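Local coordinates for putative signal recognition particle protein (Chaetomium thermophilum, PDB 5CK5), which binds guanine nucleotides and magnesium and probably serves as the beta subunit of the signal recognition particle receptor at the endoplasmic reticulum membrane, at residues L23-S28 with K163-L168; Y97-D102 with L137-T142; Q128-P133 with L194-R199. All coordinates share one frame; numbering follows the deposited sequence.

Interaction 1: L23-S28 with K163-L168; sequences LLIGPS and KAVIFL. With GDP (guanosine-5'-diphosphate), chain E.
Leu23, Leu24 and Ile25 pair with Val165, Ile166 and Phe167 on adjacent parallel strands, whose axes come within 4.6 Å and diverge by 18°. Four backbone hydrogen bonds zigzag between them: Leu23 N to Ala164 O, Ile166 N to Leu23 O, Ile25 N to Ile166 O and Leu168 N to Ile25 O. The backbone of Leu24 instead serves the other neighbour, bonding to Ile114, so strand 21-25 lies in the interior of the sheet.

Side chains alternate between the faces. On the face packed by helices 123-131 and 180-201, Ile25 CG1 meets Phe167 CD1 at 3.6 Å, the two side chains crossing at about a right angle, while Ile25 CD1 reaches Val165 CG1 at 3.7 Å. With CG anti to the backbone N (chi1 -167°), the Phe167 ring leans towards the neighbouring strand, bringing CE1 to 3.9 Å from Gly26 CA; Tyr188 meets this ring edge-to-face. Were this phenylalanine replaced by an alanine, a gap would probably open beside Ile25 and Gly26, and Tyr188 would lose its aromatic partner. On the other face, Leu24 CD1 touches Leu168 CD2 at 3.8 Å and Ile166 CG2 at 3.9 Å.

At Gly26 a CB would collide with Leu168 O and, at these backbone angles, jam against the carbonyl O of Ile25, which alone requires glycine. Gly26 CA lies 3.5 Å from Leu168 O in a CA-H...O contact. Branched aliphatic residues and one aromatic thus cover a backbone linked to its neighbour by four hydrogen bonds, and the paired strand leads directly into the P-loop, where Gly29 N bonds to GDP.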
loop_
_atom_site.group_PDB
_atom_site.type_symbol
_atom_site.label_atom_id
_atom_site.label_comp_id
_atom_site.label_asym_id
_atom_site.label_seq_id
_atom_site.Cartn_x
_atom_site.Cartn_y
_atom_site.Cartn_z
ATOM N N LEU A 23 0.998 6.868 0.959
ATOM C CA LEU A 23 1.572 6.010 1.975
ATOM C C LEU A 23 2.217 4.783 1.357
ATOM O O LEU A 23 1.580 3.989 0.665
ATOM C CB LEU A 23 0.530 5.591 3.001
ATOM C CG LEU A 23 1.187 5.338 4.357
ATOM C CD1 LEU A 23 2.039 6.531 4.745
ATOM C CD2 LEU A 23 0.155 5.030 5.439
ATOM N N LEU A 24 3.511 4.679 1.587
ATOM C CA LEU A 24 4.305 3.579 1.123
ATOM C C LEU A 24 4.462 2.645 2.305
ATOM O O LEU A 24 5.148 2.953 3.278
ATOM C CB LEU A 24 5.654 4.078 0.617
ATOM C CG LEU A 24 6.756 3.062 0.399
ATOM C CD1 LEU A 24 6.308 2.097 -0.665
ATOM C CD2 LEU A 24 8.032 3.771 0.010
ATOM N N ILE A 25 3.816 1.494 2.223
ATOM C CA ILE A 25 3.837 0.564 3.324
ATOM C C ILE A 25 4.223 -0.806 2.810
ATOM O O ILE A 25 4.077 -1.102 1.640
ATOM C CB ILE A 25 2.461 0.523 4.016
ATOM C CG1 ILE A 25 1.389 0.063 3.048
ATOM C CG2 ILE A 25 2.057 1.882 4.395
ATOM C CD1 ILE A 25 0.002 0.241 3.561
ATOM N N GLY A 26 4.740 -1.639 3.692
ATOM C CA GLY A 26 5.121 -2.983 3.326
ATOM C C GLY A 26 6.074 -3.510 4.371
ATOM O O GLY A 26 6.557 -2.751 5.189
ATOM N N PRO A 27 6.385 -4.806 4.311
ATOM C CA PRO A 27 7.233 -5.519 5.277
ATOM C C PRO A 27 8.690 -5.082 5.241
ATOM O O PRO A 27 9.082 -4.383 4.315
ATOM C CB PRO A 27 7.102 -6.977 4.833
ATOM C CG PRO A 27 6.818 -6.885 3.354
ATOM C CD PRO A 27 5.931 -5.684 3.216
ATOM N N SER A 28 9.478 -5.474 6.236
ATOM C CA SER A 28 10.905 -5.207 6.179
ATOM C C SER A 28 11.463 -5.847 4.906
ATOM O O SER A 28 11.008 -6.915 4.501
ATOM C CB SER A 28 11.621 -5.761 7.415
ATOM O OG SER A 28 11.177 -5.139 8.607
ATOM N N LYS A 163 -4.053 10.562 -0.225
ATOM C CA LYS A 163 -4.881 10.350 -1.396
ATOM C C LYS A 163 -4.666 8.959 -2.009
ATOM O O LYS A 163 -5.454 8.504 -2.833
ATOM C CB LYS A 163 -4.599 11.432 -2.433
ATOM C CG LYS A 163 -5.285 12.761 -2.191
ATOM C CD LYS A 163 -5.113 13.682 -3.390
ATOM C CE LYS A 163 -5.959 14.906 -3.277
ATOM N NZ LYS A 163 -7.378 14.583 -3.018
ATOM N N ALA A 164 -3.597 8.285 -1.610
ATOM C CA ALA A 164 -3.298 6.967 -2.157
ATOM C C ALA A 164 -2.412 6.133 -1.240
ATOM O O ALA A 164 -1.988 6.589 -0.192
ATOM C CB ALA A 164 -2.661 7.104 -3.509
ATOM N N VAL A 165 -2.177 4.886 -1.626
ATOM C CA VAL A 165 -1.321 3.974 -0.870
ATOM C C VAL A 165 -0.480 3.109 -1.809
ATOM O O VAL A 165 -0.995 2.615 -2.800
ATOM C CB VAL A 165 -2.153 3.065 0.050
ATOM C CG1 VAL A 165 -1.334 1.907 0.541
ATOM C CG2 VAL A 165 -2.724 3.853 1.200
ATOM N N ILE A 166 0.811 2.946 -1.524
ATOM C CA ILE A 166 1.615 1.995 -2.287
ATOM C C ILE A 166 2.024 0.828 -1.416
ATOM O O ILE A 166 2.820 1.007 -0.513
ATOM C CB ILE A 166 2.899 2.619 -2.868
ATOM C CG1 ILE A 166 2.569 3.668 -3.919
ATOM C CG2 ILE A 166 3.758 1.556 -3.526
ATOM C CD1 ILE A 166 3.789 4.343 -4.498
ATOM N N PHE A 167 1.505 -0.371 -1.699
ATOM C CA PHE A 167 1.943 -1.562 -0.975
ATOM C C PHE A 167 3.064 -2.339 -1.692
ATOM O O PHE A 167 2.841 -3.116 -2.606
ATOM C CB PHE A 167 0.763 -2.501 -0.688
ATOM C CG PHE A 167 1.092 -3.571 0.320
ATOM C CD1 PHE A 167 1.212 -3.263 1.670
ATOM C CD2 PHE A 167 1.344 -4.875 -0.088
ATOM C CE1 PHE A 167 1.548 -4.242 2.602
ATOM C CE2 PHE A 167 1.684 -5.855 0.832
ATOM C CZ PHE A 167 1.786 -5.533 2.183
ATOM N N LEU A 168 4.267 -2.167 -1.168
ATOM C CA LEU A 168 5.495 -2.702 -1.724
ATOM C C LEU A 168 5.873 -4.033 -1.109
ATOM O O LEU A 168 5.873 -4.179 0.098
ATOM C CB LEU A 168 6.617 -1.691 -1.486
ATOM C CG LEU A 168 7.940 -1.768 -2.237
ATOM C CD1 LEU A 168 7.759 -1.697 -3.750
ATOM C CD2 LEU A 168 8.766 -0.614 -1.777
HETATM P PB GDP E . 12.820 -1.885 3.709
HETATM O O1B GDP E . 12.942 -0.457 4.172
HETATM O O2B GDP E . 13.204 -2.821 4.811
HETATM O O3B GDP E . 11.430 -2.222 3.310
HETATM O O3A GDP E . 13.690 -2.263 2.418
HETATM P PA GDP E . 15.142 -1.720 2.055
HETATM O O1A GDP E . 15.050 -0.677 0.998
HETATM O O2A GDP E . 15.918 -1.259 3.255
HETATM O "O5'" GDP E . 15.855 -3.065 1.620
HETATM C "C5'" GDP E . 15.414 -3.977 0.645
HETATM C "C4'" GDP E . 16.695 -4.652 0.194
HETATM O "O4'" GDP E . 16.436 -5.081 -1.130
HETATM C "C3'" GDP E . 17.827 -3.620 0.136
HETATM O "O3'" GDP E . 19.153 -4.124 0.394
HETATM C "C2'" GDP E . 17.788 -3.128 -1.282
HETATM O "O2'" GDP E . 19.103 -2.798 -1.715
HETATM C "C1'" GDP E . 17.242 -4.326 -2.028
HETATM N N9 GDP E . 16.427 -3.803 -3.123
HETATM C C8 GDP E . 15.619 -2.737 -3.107
HETATM N N7 GDP E . 15.042 -2.582 -4.317
HETATM C C5 GDP E . 15.492 -3.562 -5.119
HETATM C C6 GDP E . 15.316 -4.002 -6.513
HETATM O O6 GDP E . 14.566 -3.411 -7.303
HETATM N N1 GDP E . 15.988 -5.068 -6.914
HETATM C C2 GDP E . 16.800 -5.755 -6.110
HETATM N N2 GDP E . 17.451 -6.838 -6.579
HETATM N N3 GDP E . 17.014 -5.422 -4.835
HETATM C C4 GDP E . 16.401 -4.357 -4.308
#

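Interaction 2: Y97-D102 with L137-T142; sequences YKVDLD and LTIIPT
Tyr97 and Ile139 form a single backbone bridge by which a loop joins the edge strand 136-139. The touching parts run 40° apart, and two hydrogen bonds hold them: Tyr97 N to Thr138 O at 3.0 Å, and Ile140 N to Tyr97 O. Farther along the bonding lapses: Val99 O is met by the CA-H of Pro141, with Pro141 CA at 3.1 Å from Val99 O and an almost straight approach (176°).

Tyr97 lays its CE2 atom 3.5 Å from Leu137 CD2, an oblique contact; tyrosine suits the place because its ring packs on Leu137 while its OH forms a hydrogen bond with His129 NE2. Val99 turns CG2 onto Ile139 CG1 at 3.6 Å, two beta-branched chains crossing nearly at right angles. The aliphatic part of Lys98 suits the solvent side: it passes over Ile140, with CG 3.3 Å from Ile140 O, then bends at its last torsion (78°) to bring NZ within 3.8 Å of Ile140 CG2.

Strand 112-114 touches the contact, with Ile114 against Tyr97 and Leu137 and Leu112 against Val99. Strand 158-170 flanks the other partner through Tyr158, which touches Ile139 and Pro141, and segment 97-102 leads on into helix 103-109.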
loop_
_atom_site.group_PDB
_atom_site.type_symbol
_atom_site.label_atom_id
_atom_site.label_comp_id
_atom_site.label_asym_id
_atom_site.label_seq_id
_atom_site.Cartn_x
_atom_site.Cartn_y
_atom_site.Cartn_z
ATOM N N TYR A 97 5.831 12.522 10.477
ATOM C CA TYR A 97 6.792 12.082 9.470
ATOM C C TYR A 97 7.722 13.216 9.027
ATOM O O TYR A 97 7.290 14.347 8.868
ATOM C CB TYR A 97 6.029 11.508 8.285
ATOM C CG TYR A 97 5.170 10.335 8.694
ATOM C CD1 TYR A 97 5.695 9.060 8.760
ATOM C CD2 TYR A 97 3.842 10.514 9.052
ATOM C CE1 TYR A 97 4.921 7.991 9.145
ATOM C CE2 TYR A 97 3.063 9.445 9.444
ATOM C CZ TYR A 97 3.610 8.188 9.486
ATOM O OH TYR A 97 2.855 7.117 9.872
ATOM N N LYS A 98 9.001 12.910 8.834
ATOM C CA LYS A 98 10.020 13.948 8.631
ATOM C C LYS A 98 10.606 14.033 7.212
ATOM O O LYS A 98 11.810 13.924 7.042
ATOM C CB LYS A 98 11.152 13.752 9.641
ATOM C CG LYS A 98 11.836 15.053 10.064
ATOM C CD LYS A 98 13.003 14.792 11.003
ATOM C CE LYS A 98 13.673 16.084 11.463
ATOM N NZ LYS A 98 12.913 16.781 12.535
ATOM N N VAL A 99 9.769 14.223 6.199
ATOM C CA VAL A 99 10.250 14.259 4.819
ATOM C C VAL A 99 10.788 15.611 4.318
ATOM O O VAL A 99 10.287 16.670 4.666
ATOM C CB VAL A 99 9.138 13.781 3.859
ATOM C CG1 VAL A 99 8.474 12.558 4.436
ATOM C CG2 VAL A 99 8.112 14.863 3.627
ATOM N N ASP A 100 11.861 15.569 3.541
ATOM C CA ASP A 100 12.336 16.764 2.845
ATOM C C ASP A 100 11.534 17.039 1.568
ATOM O O ASP A 100 11.465 16.200 0.683
ATOM C CB ASP A 100 13.832 16.639 2.518
ATOM C CG ASP A 100 14.457 17.958 2.071
ATOM O OD1 ASP A 100 13.716 18.936 1.856
ATOM O OD2 ASP A 100 15.701 18.018 1.955
ATOM N N LEU A 101 10.963 18.239 1.481
ATOM C CA LEU A 101 10.075 18.675 0.386
ATOM C C LEU A 101 10.842 18.976 -0.934
ATOM O O LEU A 101 10.429 19.772 -1.752
ATOM C CB LEU A 101 9.253 19.892 0.877
ATOM C CG LEU A 101 8.188 20.723 0.137
ATOM C CD1 LEU A 101 7.370 21.403 1.201
ATOM C CD2 LEU A 101 8.744 21.805 -0.766
ATOM N N ASP A 102 11.948 18.273 -1.147
ATOM C CA ASP A 102 12.889 18.534 -2.251
ATOM C C ASP A 102 12.549 18.049 -3.665
ATOM O O ASP A 102 11.673 17.209 -3.877
ATOM C CB ASP A 102 14.238 17.902 -1.930
ATOM C CG ASP A 102 14.219 16.399 -2.131
ATOM O OD1 ASP A 102 13.947 15.689 -1.143
ATOM O OD2 ASP A 102 14.431 15.926 -3.273
ATOM N N LEU A 137 -1.792 13.711 6.917
ATOM C CA LEU A 137 -0.525 13.357 7.532
ATOM C C LEU A 137 0.256 14.573 7.943
ATOM O O LEU A 137 0.369 15.542 7.197
ATOM C CB LEU A 137 0.323 12.506 6.587
ATOM C CG LEU A 137 -0.113 11.047 6.505
ATOM C CD1 LEU A 137 0.673 10.291 5.453
ATOM C CD2 LEU A 137 0.025 10.393 7.873
ATOM N N THR A 138 0.760 14.520 9.166
ATOM C CA THR A 138 1.538 15.605 9.714
ATOM C C THR A 138 3.006 15.391 9.377
ATOM O O THR A 138 3.624 14.420 9.821
ATOM C CB THR A 138 1.352 15.672 11.215
ATOM O OG1 THR A 138 -0.050 15.666 11.517
ATOM C CG2 THR A 138 2.022 16.908 11.776
ATOM N N ILE A 139 3.578 16.337 8.645
ATOM C CA ILE A 139 4.918 16.182 8.098
ATOM C C ILE A 139 5.903 17.261 8.597
ATOM O O ILE A 139 5.501 18.404 8.783
ATOM C CB ILE A 139 4.850 16.207 6.562
ATOM C CG1 ILE A 139 6.167 16.723 6.000
ATOM C CG2 ILE A 139 3.625 17.034 6.086
ATOM C CD1 ILE A 139 6.054 17.799 5.024
ATOM N N ILE A 140 7.191 16.929 8.755
ATOM C CA ILE A 140 8.188 17.905 9.213
ATOM C C ILE A 140 9.311 18.044 8.180
ATOM O O ILE A 140 10.200 17.200 8.108
ATOM C CB ILE A 140 8.825 17.469 10.550
ATOM C CG1 ILE A 140 7.764 17.174 11.614
ATOM C CG2 ILE A 140 9.886 18.478 10.994
ATOM C CD1 ILE A 140 8.335 16.687 12.944
ATOM N N PRO A 141 9.295 19.131 7.395
ATOM C CA PRO A 141 10.219 19.304 6.264
ATOM C C PRO A 141 11.661 19.564 6.670
ATOM O O PRO A 141 11.918 19.959 7.804
ATOM C CB PRO A 141 9.645 20.515 5.517
ATOM C CG PRO A 141 8.291 20.757 6.117
ATOM C CD PRO A 141 8.365 20.260 7.515
ATOM N N THR A 142 12.588 19.310 5.748
ATOM C CA THR A 142 14.011 19.539 5.979
ATOM C C THR A 142 14.681 20.128 4.739
ATOM O O THR A 142 15.450 21.087 4.831
ATOM C CB THR A 142 14.731 18.250 6.377
ATOM O OG1 THR A 142 14.376 17.219 5.460
ATOM C CG2 THR A 142 14.306 17.806 7.754
#

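Interaction 3: Q128-P133 with L194-R199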
loop_
_atom_site.group_PDB
_atom_site.type_symbol
_atom_site.label_atom_id
_atom_site.label_comp_id
_atom_site.label_asym_id
_atom_site.label_seq_id
_atom_site.Cartn_x
_atom_site.Cartn_y
_atom_site.Cartn_z
ATOM N N GLN A 128 -3.550 3.067 11.698
ATOM C CA GLN A 128 -4.480 4.094 12.165
ATOM C C GLN A 128 -4.880 5.078 11.081
ATOM O O GLN A 128 -6.058 5.421 10.943
ATOM C CB GLN A 128 -3.933 4.855 13.357
ATOM C CG GLN A 128 -4.833 6.031 13.702
ATOM C CD GLN A 128 -6.236 5.601 14.127
ATOM O OE1 GLN A 128 -6.418 4.564 14.765
ATOM N NE2 GLN A 128 -7.233 6.417 13.788
ATOM N N HIS A 129 -3.915 5.472 10.262
ATOM C CA HIS A 129 -4.171 6.486 9.271
ATOM C C HIS A 129 -5.276 5.984 8.362
ATOM O O HIS A 129 -6.059 6.758 7.840
ATOM C CB HIS A 129 -2.904 6.796 8.464
ATOM C CG HIS A 129 -1.721 7.217 9.293
ATOM N ND1 HIS A 129 -1.696 8.381 10.031
ATOM C CD2 HIS A 129 -0.506 6.645 9.464
ATOM C CE1 HIS A 129 -0.527 8.497 10.635
ATOM N NE2 HIS A 129 0.212 7.453 10.314
ATOM N N LEU A 130 -5.356 4.668 8.223
ATOM C CA LEU A 130 -6.279 4.018 7.302
ATOM C C LEU A 130 -7.722 3.900 7.795
ATOM O O LEU A 130 -8.630 3.722 7.008
ATOM C CB LEU A 130 -5.729 2.630 6.960
ATOM C CG LEU A 130 -4.366 2.573 6.235
ATOM C CD1 LEU A 130 -3.919 1.142 5.972
ATOM C CD2 LEU A 130 -4.363 3.369 4.938
ATOM N N LEU A 131 -7.931 3.997 9.099
ATOM C CA LEU A 131 -9.283 3.978 9.639
ATOM C C LEU A 131 -9.985 5.291 9.331
ATOM O O LEU A 131 -11.156 5.326 8.957
ATOM C CB LEU A 131 -9.270 3.747 11.153
ATOM C CG LEU A 131 -8.937 2.394 11.798
ATOM C CD1 LEU A 131 -9.072 1.245 10.822
ATOM C CD2 LEU A 131 -7.578 2.391 12.482
ATOM N N ASN A 132 -9.223 6.370 9.464
ATOM C CA ASN A 132 -9.711 7.737 9.343
ATOM C C ASN A 132 -10.440 8.043 8.019
ATOM O O ASN A 132 -9.939 7.736 6.958
ATOM C CB ASN A 132 -8.519 8.678 9.521
ATOM C CG ASN A 132 -8.920 10.032 10.032
ATOM O OD1 ASN A 132 -9.327 10.900 9.266
ATOM N ND2 ASN A 132 -8.802 10.227 11.338
ATOM N N PRO A 133 -11.661 8.595 8.090
ATOM C CA PRO A 133 -12.434 8.931 6.883
ATOM C C PRO A 133 -11.782 10.004 5.991
ATOM O O PRO A 133 -11.890 9.955 4.760
ATOM C CB PRO A 133 -13.769 9.447 7.455
ATOM C CG PRO A 133 -13.880 8.822 8.779
ATOM C CD PRO A 133 -12.469 8.763 9.311
ATOM N N LEU A 194 -8.641 -4.026 4.709
ATOM C CA LEU A 194 -9.749 -4.088 5.641
ATOM C C LEU A 194 -9.884 -2.794 6.425
ATOM O O LEU A 194 -10.982 -2.393 6.740
ATOM C CB LEU A 194 -9.568 -5.275 6.586
ATOM C CG LEU A 194 -10.647 -5.552 7.611
ATOM C CD1 LEU A 194 -11.864 -6.060 6.941
ATOM C CD2 LEU A 194 -10.147 -6.560 8.593
ATOM N N SER A 195 -8.767 -2.143 6.735
ATOM C CA SER A 195 -8.803 -0.862 7.434
ATOM C C SER A 195 -9.506 0.144 6.576
ATOM O O SER A 195 -10.348 0.892 7.025
ATOM C CB SER A 195 -7.407 -0.361 7.749
ATOM O OG SER A 195 -6.784 -1.167 8.726
ATOM N N LEU A 196 -9.134 0.151 5.319
ATOM C CA LEU A 196 -9.748 1.001 4.331
ATOM C C LEU A 196 -11.194 0.599 4.125
ATOM O O LEU A 196 -12.024 1.407 3.736
ATOM C CB LEU A 196 -8.952 0.932 3.035
ATOM C CG LEU A 196 -7.599 1.646 3.088
ATOM C CD1 LEU A 196 -6.667 1.223 1.978
ATOM C CD2 LEU A 196 -7.894 3.111 2.966
ATOM N N GLN A 197 -11.471 -0.683 4.312
ATOM C CA GLN A 197 -12.820 -1.210 4.162
ATOM C C GLN A 197 -13.728 -0.717 5.287
ATOM O O GLN A 197 -14.879 -0.340 5.063
ATOM C CB GLN A 197 -12.775 -2.733 4.107
ATOM C CG GLN A 197 -14.109 -3.394 4.044
ATOM C CD GLN A 197 -13.970 -4.851 3.767
ATOM O OE1 GLN A 197 -12.979 -5.269 3.178
ATOM N NE2 GLN A 197 -14.953 -5.644 4.184
ATOM N N LYS A 198 -13.181 -0.691 6.493
ATOM C CA LYS A 198 -13.897 -0.164 7.632
ATOM C C LYS A 198 -14.083 1.322 7.458
ATOM O O LYS A 198 -15.085 1.876 7.857
ATOM C CB LYS A 198 -13.146 -0.418 8.931
ATOM C CG LYS A 198 -12.936 -1.852 9.317
ATOM C CD LYS A 198 -11.994 -1.881 10.502
ATOM C CE LYS A 198 -11.870 -3.252 11.098
ATOM N NZ LYS A 198 -10.965 -3.214 12.267
ATOM N N ARG A 199 -13.089 1.967 6.879
ATOM C CA ARG A 199 -13.130 3.404 6.688
ATOM C C ARG A 199 -14.233 3.839 5.722
ATOM O O ARG A 199 -14.868 4.863 5.913
ATOM C CB ARG A 199 -11.769 3.865 6.197
ATOM C CG ARG A 199 -11.693 5.292 5.789
ATOM C CD ARG A 199 -10.510 5.478 4.868
ATOM N NE ARG A 199 -10.468 6.819 4.305
ATOM C CZ ARG A 199 -10.819 7.116 3.063
ATOM N NH1 ARG A 199 -11.246 6.172 2.247
ATOM N NH2 ARG A 199 -10.745 8.364 2.646
#
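Arg199 sets its CG anti to the backbone N (chi1 173°) and stays extended to NE, a shape that sends the guanidinium from helix 180-201 to the carbonyls just beyond helix 123-131. These helices pack side by side on one face of the central sheet of this P-loop NTPase fold. Leu130 CB meets Ser195 CB at 3.5 Å. A small residue suits this spot, and Ser195 disposes of its hydroxyl within its own helix, on Asp191 O.

Leucines complete the apolar packing. Leu130, with CG anti to its carbonyl carbon (chi1 -62°), directs CD2 to 4.1 Å from Leu196 CD2, the chains meeting obliquely, and Leu131 folds CD1 back to 3.8 Å from Ser195 CB.

An arginine suits this place because its long chain can follow the carbonyls from Leu130 to Pro133, with Arg199 CB at 3.2 Å from Leu131 O, before the charged end bonds to others. Arg199 NH2 lies 2.9 Å from Pro133 O in a weak hydrogen bond. The same nitrogen also bonds to Ser210 O, so several carbonyls restrain the group's rotation. Asn132 O receives NE at the guanidinium edge, near its plane: Arg199 NE stands 2.9 Å from Asn132 O, with a bent N-H...O angle of 132°.

Overall arrangement
Along the chain the segments come in the order 23-28, 97-102, 128-133, 137-142, 163-168 and 194-199, so interaction 3 alternates with both others while interaction 2 falls between the halves of interaction 1. Interaction 1 sits near the middle of the chain, its centre about 17 Å from that of interaction 2 and about 14 Å from that of interaction 3; the latter two are about 23 Å apart. Strand 158-170 neighbours both 21-25 and 136-139 in one sheet. Leu23 packs on Leu137, and Val165 on Leu130. The Tyr97 hydroxyl bond links interactions 2 and 3. The P-loop strand, the edge strand and the helical layer are thus in direct contact, with interaction 1 leading into the nucleotide site.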